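Local coordinates for protein serine protease inhibitor (Thermoanaerobacter tengcongensis, PDB 2PEE) that probably inhibits serine proteases as a thermophilic serpin, its N terminus serving to trap the metastable native state, at residues N177-D182 against H327-S332; Y189-V194 against A340-S345; F239-P244 against V360-P365. The protein carries 1 engineered substitution. All coordinates share one frame; numbering follows the deposited sequence.

Contact 1: residues N177-D182 against H327-S332; sequences NAVAFD and HKTFIS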
loop_
_atom_site.group_PDB
_atom_site.type_symbol
_atom_site.label_atom_id
_atom_site.label_comp_id
_atom_site.label_asym_id
_atom_site.label_seq_id
_atom_site.Cartn_x
_atom_site.Cartn_y
_atom_site.Cartn_z
ATOM N N ASN A 177 1.510 -10.164 0.569
ATOM C CA ASN A 177 0.940 -9.010 -0.087
ATOM C C ASN A 177 1.860 -8.537 -1.195
ATOM O O ASN A 177 3.050 -8.345 -0.956
ATOM C CB ASN A 177 0.819 -7.836 0.869
ATOM C CG ASN A 177 0.173 -8.182 2.168
ATOM O OD1 ASN A 177 0.285 -7.409 3.136
ATOM N ND2 ASN A 177 -0.522 -9.318 2.215
ATOM N N ALA A 178 1.312 -8.312 -2.387
ATOM C CA ALA A 178 2.053 -7.624 -3.435
ATOM C C ALA A 178 1.154 -6.576 -4.048
ATOM O O ALA A 178 -0.016 -6.850 -4.331
ATOM C CB ALA A 178 2.545 -8.595 -4.488
ATOM N N VAL A 179 1.679 -5.367 -4.223
ATOM C CA VAL A 179 0.876 -4.291 -4.783
ATOM C C VAL A 179 1.600 -3.590 -5.913
ATOM O O VAL A 179 2.779 -3.257 -5.790
ATOM C CB VAL A 179 0.440 -3.247 -3.731
ATOM C CG1 VAL A 179 -0.692 -2.391 -4.300
ATOM C CG2 VAL A 179 -0.043 -3.926 -2.461
ATOM N N ALA A 180 0.877 -3.354 -7.007
ATOM C CA ALA A 180 1.443 -2.711 -8.177
ATOM C C ALA A 180 0.465 -1.759 -8.826
ATOM O O ALA A 180 -0.750 -1.974 -8.815
ATOM C CB ALA A 180 1.875 -3.749 -9.165
ATOM N N PHE A 181 1.013 -0.728 -9.452
ATOM C CA PHE A 181 0.203 0.344 -9.993
ATOM C C PHE A 181 0.665 0.684 -11.403
ATOM O O PHE A 181 1.842 0.916 -11.630
ATOM C CB PHE A 181 0.319 1.550 -9.061
ATOM C CG PHE A 181 -0.587 2.680 -9.403
ATOM C CD1 PHE A 181 -1.954 2.496 -9.463
ATOM C CD2 PHE A 181 -0.067 3.943 -9.651
ATOM C CE1 PHE A 181 -2.805 3.562 -9.781
ATOM C CE2 PHE A 181 -0.909 5.016 -9.959
ATOM C CZ PHE A 181 -2.291 4.818 -10.018
ATOM N N ASP A 182 -0.271 0.699 -12.348
ATOM C CA ASP A 182 0.048 0.925 -13.752
ATOM C C ASP A 182 -0.893 1.972 -14.312
ATOM O O ASP A 182 -2.032 1.661 -14.648
ATOM C CB ASP A 182 -0.111 -0.377 -14.519
ATOM C CG ASP A 182 0.526 -0.342 -15.884
ATOM O OD1 ASP A 182 0.971 0.731 -16.349
ATOM O OD2 ASP A 182 0.582 -1.421 -16.506
ATOM N N HIS A 327 5.293 -8.298 2.836
ATOM C CA HIS A 327 4.677 -7.188 2.119
ATOM C C HIS A 327 5.652 -6.561 1.120
ATOM O O HIS A 327 6.741 -6.113 1.527
ATOM C CB HIS A 327 4.259 -6.143 3.145
ATOM C CG HIS A 327 3.311 -5.118 2.621
ATOM N ND1 HIS A 327 3.730 -3.910 2.109
ATOM C CD2 HIS A 327 1.962 -5.111 2.541
ATOM C CE1 HIS A 327 2.682 -3.203 1.729
ATOM N NE2 HIS A 327 1.595 -3.909 1.981
ATOM N N LYS A 328 5.276 -6.523 -0.168
ATOM C CA LYS A 328 6.143 -5.935 -1.208
ATOM C C LYS A 328 5.418 -5.062 -2.215
ATOM O O LYS A 328 4.417 -5.466 -2.805
ATOM C CB LYS A 328 6.923 -6.996 -1.965
ATOM C CG LYS A 328 7.913 -6.414 -2.973
ATOM C CD LYS A 328 8.844 -7.489 -3.519
ATOM C CE LYS A 328 9.889 -6.888 -4.463
ATOM N NZ LYS A 328 10.923 -7.886 -4.897
ATOM N N THR A 329 5.968 -3.877 -2.438
ATOM C CA THR A 329 5.365 -2.876 -3.278
ATOM C C THR A 329 6.396 -2.337 -4.274
ATOM O O THR A 329 7.596 -2.415 -4.028
ATOM C CB THR A 329 4.866 -1.683 -2.423
ATOM O OG1 THR A 329 5.929 -1.229 -1.567
ATOM C CG2 THR A 329 3.682 -2.089 -1.568
ATOM N N PHE A 330 5.904 -1.770 -5.383
ATOM C CA PHE A 330 6.739 -1.175 -6.405
ATOM C C PHE A 330 6.058 0.062 -6.980
ATOM O O PHE A 330 4.884 -0.008 -7.400
ATOM C CB PHE A 330 7.006 -2.175 -7.533
ATOM C CG PHE A 330 7.764 -1.581 -8.674
ATOM C CD1 PHE A 330 9.154 -1.415 -8.595
ATOM C CD2 PHE A 330 7.090 -1.131 -9.821
ATOM C CE1 PHE A 330 9.870 -0.826 -9.659
ATOM C CE2 PHE A 330 7.785 -0.524 -10.891
ATOM C CZ PHE A 330 9.174 -0.373 -10.818
ATOM N N ILE A 331 6.787 1.183 -7.023
ATOM C CA ILE A 331 6.297 2.400 -7.674
ATOM C C ILE A 331 7.278 2.927 -8.720
ATOM O O ILE A 331 8.486 2.708 -8.630
ATOM C CB ILE A 331 5.956 3.539 -6.656
ATOM C CG1 ILE A 331 5.134 4.668 -7.316
ATOM C CG2 ILE A 331 7.214 4.138 -6.062
ATOM C CD1 ILE A 331 3.762 4.231 -7.860
ATOM N N SER A 332 6.733 3.639 -9.703
ATOM C CA SER A 332 7.507 4.264 -10.763
ATOM C C SER A 332 6.870 5.623 -11.031
ATOM O O SER A 332 5.667 5.737 -11.278
ATOM C CB SER A 332 7.467 3.385 -12.009
ATOM O OG SER A 332 8.290 3.884 -13.045
#
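His327 meets Asn177 through its ring edge. Asn177 OD1 lies in the ring plane beside the CD2 corner of His327, and the amide and ring planes are 89° apart. This is a placement of the carbonyl oxygen and not a hydrogen bond; His327 NE2 bonds to Ser49 O. With chi1 at -165°, His327 CG points away from the main-chain N and the ring swings over towards Asn177, where CD2 also lies 3.4 Å from Asn177 CB. Lys328 carries the main-chain pairing: its N donates to Asn177 O (3.0 Å), and its O accepts from Val179 N (3.1 Å). The CA of Ala178 also approaches Lys328 O in a C-H...O contact. The Lys328 side chain leads away to Lys162 O and to a salt bridge with Glu284. Thr329 turns its methyl, CG2, to CB of Val179, 4.1 Å away, on the face that also holds Asn177 and His327. Phe330 N reaches Val179 O only by a weak bond of 3.5 Å. Ile331 then touches Phe181 by CD1 against the ring atom CD2. The CA spacing grows from 4.7 Å for Asn177 and His327 to 6.8 Å for Phe181 and Ile331, so the parallel strands splay apart. They are the two central strands of the main serpin sheet, between which an inserting reactive-centre loop would enter. Asn177 and His327 belong to the shutter region. Strand 102-113 flanks one side of the pair and strand 270-288 the other, and helix 50-61 packs on the face of Asn177, Val179 and His327, through Ser52 and Ala56.

Contact 2: residues Y189-V194 against A340-S345; sequences YEKASV and AGAVTS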
loop_
_atom_site.group_PDB
_atom_site.type_symbol
_atom_site.label_atom_id
_atom_site.label_comp_id
_atom_site.label_asym_id
_atom_site.label_seq_id
_atom_site.Cartn_x
_atom_site.Cartn_y
_atom_site.Cartn_z
ATOM N N TYR A 189 3.793 14.650 -18.883
ATOM C CA TYR A 189 4.880 15.601 -19.082
ATOM C C TYR A 189 5.336 15.703 -20.528
ATOM O O TYR A 189 5.546 14.688 -21.181
ATOM C CB TYR A 189 6.063 15.184 -18.236
ATOM C CG TYR A 189 5.822 15.348 -16.772
ATOM C CD1 TYR A 189 5.387 14.269 -15.997
ATOM C CD2 TYR A 189 6.021 16.582 -16.148
ATOM C CE1 TYR A 189 5.165 14.415 -14.637
ATOM C CE2 TYR A 189 5.790 16.734 -14.789
ATOM C CZ TYR A 189 5.372 15.645 -14.042
ATOM O OH TYR A 189 5.158 15.777 -12.701
ATOM N N GLU A 190 5.502 16.931 -21.012
ATOM C CA GLU A 190 6.182 17.189 -22.297
ATOM C C GLU A 190 7.695 16.973 -22.142
ATOM O O GLU A 190 8.242 17.152 -21.056
ATOM C CB GLU A 190 5.952 18.633 -22.737
ATOM C CG GLU A 190 4.508 19.081 -22.830
ATOM C CD GLU A 190 4.397 20.518 -23.319
ATOM O OE1 GLU A 190 5.385 21.285 -23.170
ATOM O OE2 GLU A 190 3.325 20.884 -23.865
ATOM N N LYS A 191 8.378 16.595 -23.219
ATOM C CA LYS A 191 9.837 16.357 -23.136
ATOM C C LYS A 191 10.583 17.632 -22.771
ATOM O O LYS A 191 11.521 17.604 -21.978
ATOM C CB LYS A 191 10.414 15.749 -24.423
ATOM C CG LYS A 191 11.642 14.884 -24.167
ATOM C CD LYS A 191 12.493 14.704 -25.429
ATOM C CE LYS A 191 13.880 14.145 -25.087
ATOM N NZ LYS A 191 14.866 14.354 -26.187
ATOM N N ALA A 192 10.133 18.743 -23.341
ATOM C CA ALA A 192 10.653 20.064 -23.011
ATOM C C ALA A 192 10.631 20.371 -21.517
ATOM O O ALA A 192 11.332 21.260 -21.065
ATOM C CB ALA A 192 9.867 21.132 -23.771
ATOM N N SER A 193 9.835 19.635 -20.754
ATOM C CA SER A 193 9.652 19.944 -19.348
ATOM C C SER A 193 10.452 19.078 -18.411
ATOM O O SER A 193 10.196 19.073 -17.203
ATOM C CB SER A 193 8.184 19.890 -18.983
ATOM O OG SER A 193 7.522 20.967 -19.624
ATOM N N VAL A 194 11.456 18.398 -18.959
ATOM C CA VAL A 194 12.277 17.458 -18.199
ATOM C C VAL A 194 13.716 17.937 -18.215
ATOM O O VAL A 194 14.311 18.094 -19.284
ATOM C CB VAL A 194 12.157 16.020 -18.778
ATOM C CG1 VAL A 194 12.858 15.004 -17.887
ATOM C CG2 VAL A 194 10.681 15.645 -18.948
ATOM N N ALA A 340 7.865 5.471 -18.878
ATOM C CA ALA A 340 8.641 6.531 -19.521
ATOM C C ALA A 340 8.141 6.871 -20.933
ATOM O O ALA A 340 7.330 6.136 -21.517
ATOM C CB ALA A 340 10.114 6.155 -19.550
ATOM N N GLY A 341 8.609 7.999 -21.461
ATOM C CA GLY A 341 8.444 8.315 -22.879
ATOM C C GLY A 341 7.793 9.651 -23.138
ATOM O O GLY A 341 6.679 9.717 -23.666
ATOM N N ALA A 342 8.487 10.726 -22.781
ATOM C CA ALA A 342 7.873 12.057 -22.813
ATOM C C ALA A 342 7.385 12.484 -24.204
ATOM O O ALA A 342 7.942 12.111 -25.256
ATOM C CB ALA A 342 8.788 13.104 -22.205
ATOM N N VAL A 343 6.323 13.271 -24.168
ATOM C CA VAL A 343 5.557 13.664 -25.332
ATOM C C VAL A 343 6.248 14.768 -26.131
ATOM O O VAL A 343 6.850 15.681 -25.567
ATOM C CB VAL A 343 4.149 14.030 -24.843
ATOM C CG1 VAL A 343 3.438 14.998 -25.743
ATOM C CG2 VAL A 343 3.375 12.760 -24.664
ATOM N N THR A 344 6.153 14.669 -27.451
ATOM C CA THR A 344 6.880 15.556 -28.364
ATOM C C THR A 344 5.975 16.474 -29.203
ATOM O O THR A 344 6.403 17.561 -29.618
ATOM C CB THR A 344 7.861 14.735 -29.228
ATOM O OG1 THR A 344 9.180 14.898 -28.699
ATOM C CG2 THR A 344 7.845 15.159 -30.688
ATOM N N SER A 345 4.736 16.029 -29.440
ATOM C CA SER A 345 3.741 16.847 -30.136
ATOM C C SER A 345 3.080 17.744 -29.124
ATOM O O SER A 345 2.528 17.290 -28.124
ATOM C CB SER A 345 2.689 16.020 -30.882
#
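Lys191 and Val343 share the firmer of two main-chain bonds here. Lys191 N donates to Val343 O at 2.9 Å, in the carbonyl plane, with an N-H...O angle of 162°. The second bond, from Val343 N to Tyr189 O, is weak at 3.4 Å. The two flank Glu190, which forms a single bridge with Val343. Ala342 points its methyl at the same turn, with CB 3.5 Å from Lys191 CA and 3.8 Å from Lys191 CB. The long Lys191 chain runs past this methyl and on, away from the 340-345 segment. The turn is held from within by Ser193 N to Glu190 O and Val194 N to Lys191 O. Glu335 ties both sides together. Its OE2 accepts from the backbone N of Gly341 and of Ala342, and its main chain bonds to that of Tyr189. The Tyr189 ring packs edge-to-face with Trp185 and touches Met212, Ser214 and Leu278. Val343 also meets a crystal neighbour, which may influence the loop here. The 340-345 segment follows the central strand 324-333. In serpin topology this is the proximal hinge region of the reactive-centre loop, resting on the turn that enters strand 194-200.

Contact 3: residues F239-P244 against V360-P365; sequences FVAILP and VKLNRP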
loop_
_atom_site.group_PDB
_atom_site.type_symbol
_atom_site.label_atom_id
_atom_site.label_comp_id
_atom_site.label_asym_id
_atom_site.label_seq_id
_atom_site.Cartn_x
_atom_site.Cartn_y
_atom_site.Cartn_z
ATOM N N PHE A 239 -1.392 11.412 -7.127
ATOM C CA PHE A 239 -0.100 11.426 -6.489
ATOM C C PHE A 239 -0.011 12.667 -5.572
ATOM O O PHE A 239 -0.268 13.804 -5.991
ATOM C CB PHE A 239 0.968 11.449 -7.574
ATOM C CG PHE A 239 2.366 11.507 -7.055
ATOM C CD1 PHE A 239 3.069 10.335 -6.801
ATOM C CD2 PHE A 239 2.975 12.735 -6.814
ATOM C CE1 PHE A 239 4.364 10.374 -6.314
ATOM C CE2 PHE A 239 4.280 12.799 -6.330
ATOM C CZ PHE A 239 4.979 11.609 -6.079
ATOM N N VAL A 240 0.314 12.427 -4.304
ATOM C CA VAL A 240 0.389 13.483 -3.287
ATOM C C VAL A 240 1.851 13.609 -2.889
ATOM O O VAL A 240 2.464 12.619 -2.487
ATOM C CB VAL A 240 -0.498 13.127 -2.040
ATOM C CG1 VAL A 240 -0.291 14.089 -0.904
ATOM C CG2 VAL A 240 -1.974 13.096 -2.412
ATOM N N ALA A 241 2.419 14.803 -3.010
ATOM C CA ALA A 241 3.807 15.038 -2.580
ATOM C C ALA A 241 3.798 15.999 -1.425
ATOM O O ALA A 241 3.266 17.101 -1.550
ATOM C CB ALA A 241 4.659 15.604 -3.721
ATOM N N ILE A 242 4.375 15.586 -0.305
ATOM C CA ILE A 242 4.512 16.461 0.854
ATOM C C ILE A 242 5.998 16.757 1.136
ATOM O O ILE A 242 6.814 15.850 1.386
ATOM C CB ILE A 242 3.818 15.863 2.107
ATOM C CG1 ILE A 242 2.313 15.646 1.855
ATOM C CG2 ILE A 242 4.046 16.748 3.343
ATOM C CD1 ILE A 242 1.645 14.687 2.884
ATOM N N LEU A 243 6.354 18.032 1.102
ATOM C CA LEU A 243 7.715 18.415 1.401
ATOM C C LEU A 243 7.741 19.148 2.739
ATOM O O LEU A 243 7.198 20.254 2.846
ATOM C CB LEU A 243 8.276 19.268 0.274
ATOM C CG LEU A 243 9.667 19.852 0.436
ATOM C CD1 LEU A 243 10.693 18.802 0.156
ATOM C CD2 LEU A 243 9.824 20.985 -0.523
ATOM N N PRO A 244 8.332 18.518 3.775
ATOM C CA PRO A 244 8.496 19.146 5.080
ATOM C C PRO A 244 9.418 20.341 5.010
ATOM O O PRO A 244 10.259 20.415 4.123
ATOM C CB PRO A 244 9.165 18.048 5.917
ATOM C CG PRO A 244 8.822 16.777 5.243
ATOM C CD PRO A 244 8.836 17.134 3.779
ATOM N N VAL A 360 6.575 24.290 -5.607
ATOM C CA VAL A 360 7.084 23.143 -4.868
ATOM C C VAL A 360 8.167 22.458 -5.673
ATOM O O VAL A 360 7.919 21.909 -6.745
ATOM C CB VAL A 360 5.998 22.134 -4.492
ATOM C CG1 VAL A 360 6.625 20.937 -3.807
ATOM C CG2 VAL A 360 4.971 22.765 -3.578
ATOM N N LYS A 361 9.382 22.526 -5.151
ATOM C CA LYS A 361 10.513 21.891 -5.755
ATOM C C LYS A 361 10.866 20.760 -4.816
ATOM O O LYS A 361 11.165 20.988 -3.646
ATOM C CB LYS A 361 11.646 22.906 -5.866
ATOM C CG LYS A 361 12.822 22.475 -6.729
ATOM C CD LYS A 361 13.703 23.669 -7.075
ATOM C CE LYS A 361 14.973 23.240 -7.794
ATOM N NZ LYS A 361 14.687 22.716 -9.155
ATOM N N LEU A 362 10.786 19.530 -5.312
ATOM C CA LEU A 362 11.117 18.355 -4.504
ATOM C C LEU A 362 12.603 18.112 -4.641
ATOM O O LEU A 362 13.071 17.163 -5.275
ATOM C CB LEU A 362 10.242 17.152 -4.863
ATOM C CG LEU A 362 8.748 17.448 -4.671
ATOM C CD1 LEU A 362 7.917 16.410 -5.348
ATOM C CD2 LEU A 362 8.361 17.577 -3.205
ATOM N N ASN A 363 13.310 19.040 -4.000
ATOM C CA ASN A 363 14.746 19.320 -4.121
ATOM C C ASN A 363 15.546 18.479 -3.125
ATOM O O ASN A 363 16.762 18.343 -3.241
ATOM C CB ASN A 363 14.938 20.811 -3.798
ATOM C CG ASN A 363 16.079 21.429 -4.553
ATOM O OD1 ASN A 363 16.873 20.722 -5.175
ATOM N ND2 ASN A 363 16.176 22.764 -4.518
ATOM N N ARG A 364 14.834 17.899 -2.160
ATOM C CA ARG A 364 15.414 17.252 -0.985
ATOM C C ARG A 364 14.366 16.240 -0.503
ATOM O O ARG A 364 13.292 16.169 -1.105
ATOM C CB ARG A 364 15.692 18.309 0.083
ATOM C CG ARG A 364 14.495 19.184 0.423
ATOM C CD ARG A 364 14.861 20.310 1.393
ATOM N NE ARG A 364 13.773 21.282 1.459
ATOM C CZ ARG A 364 12.750 21.211 2.304
ATOM N NH1 ARG A 364 12.682 20.228 3.195
ATOM N NH2 ARG A 364 11.794 22.128 2.263
ATOM N N PRO A 365 14.647 15.475 0.578
ATOM C CA PRO A 365 13.737 14.381 0.976
ATOM C C PRO A 365 12.281 14.802 1.196
ATOM O O PRO A 365 12.012 15.905 1.692
ATOM C CB PRO A 365 14.346 13.878 2.289
ATOM C CG PRO A 365 15.793 14.198 2.161
ATOM C CD PRO A 365 15.799 15.562 1.491
#
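The serpin signature sequence, on the link from strand 358-361 to strand 366-372, here packs against the end of strand 237-244. Leu243 is the apolar centre. A chi1 of 176° stretches its side chain away from the main-chain N and carries both methyls towards the link. CD1 sits over the middle of one face of the Arg364 guanidinium, 3.8 Å above its plane, and also meets Pro365 O at 3.5 Å. CD2 reaches Lys361 O at 3.4 Å, and Leu243 CB touches Leu362 CD2. The other Leu362 methyl, CD1, lies 3.7 Å from Ala241 CB. Leu362 is the centre of an inverse gamma turn, where the chain leaves strand 358-361. The link lies over the face of strand 237-244 that carries Ala241 and Leu243, before the chain runs on into strand 366-372, the antiparallel neighbour of strand 237-244. Arg364 crosses Leu243 at about a right angle and meets Pro244 O end-on. NH1 donates at 2.6 Å and NH2 at 3.0 Å, both to this one oxygen, which lies near the guanidinium plane. This shared acceptor helps to fix the rotation of the group above Leu243. An alanine at Arg364 is likely to leave Pro244 O without these two donors and to uncover the Leu243 methyls on that side. Pro244 CD lies 4.0 Å from Pro365 O, and helix 250-255 touches both prolines, through Tyr253 at Pro244 and Val250 at Pro365.

Along the chain the three first segments come in order, 177-182, 189-194 and 239-244. The three second segments follow in the same order, so the contacts interleave. Contacts 2 and 3 are 21 Å apart, centre to centre, as are contacts 1 and 3. None touches another. Nearest atoms are about 6 to 7 Å apart. One chain path joins all three: strand 324-333 of contact 1 leads into the reactive-centre loop at contact 2, which returns through strand 358-361; contact 3 packs the link that follows this return strand. By residues 340-345 the loop lies away from the strand pair, 25 Å from contact 1 centre to centre. This is consistent with a native state in which the loop has not inserted as a full strand.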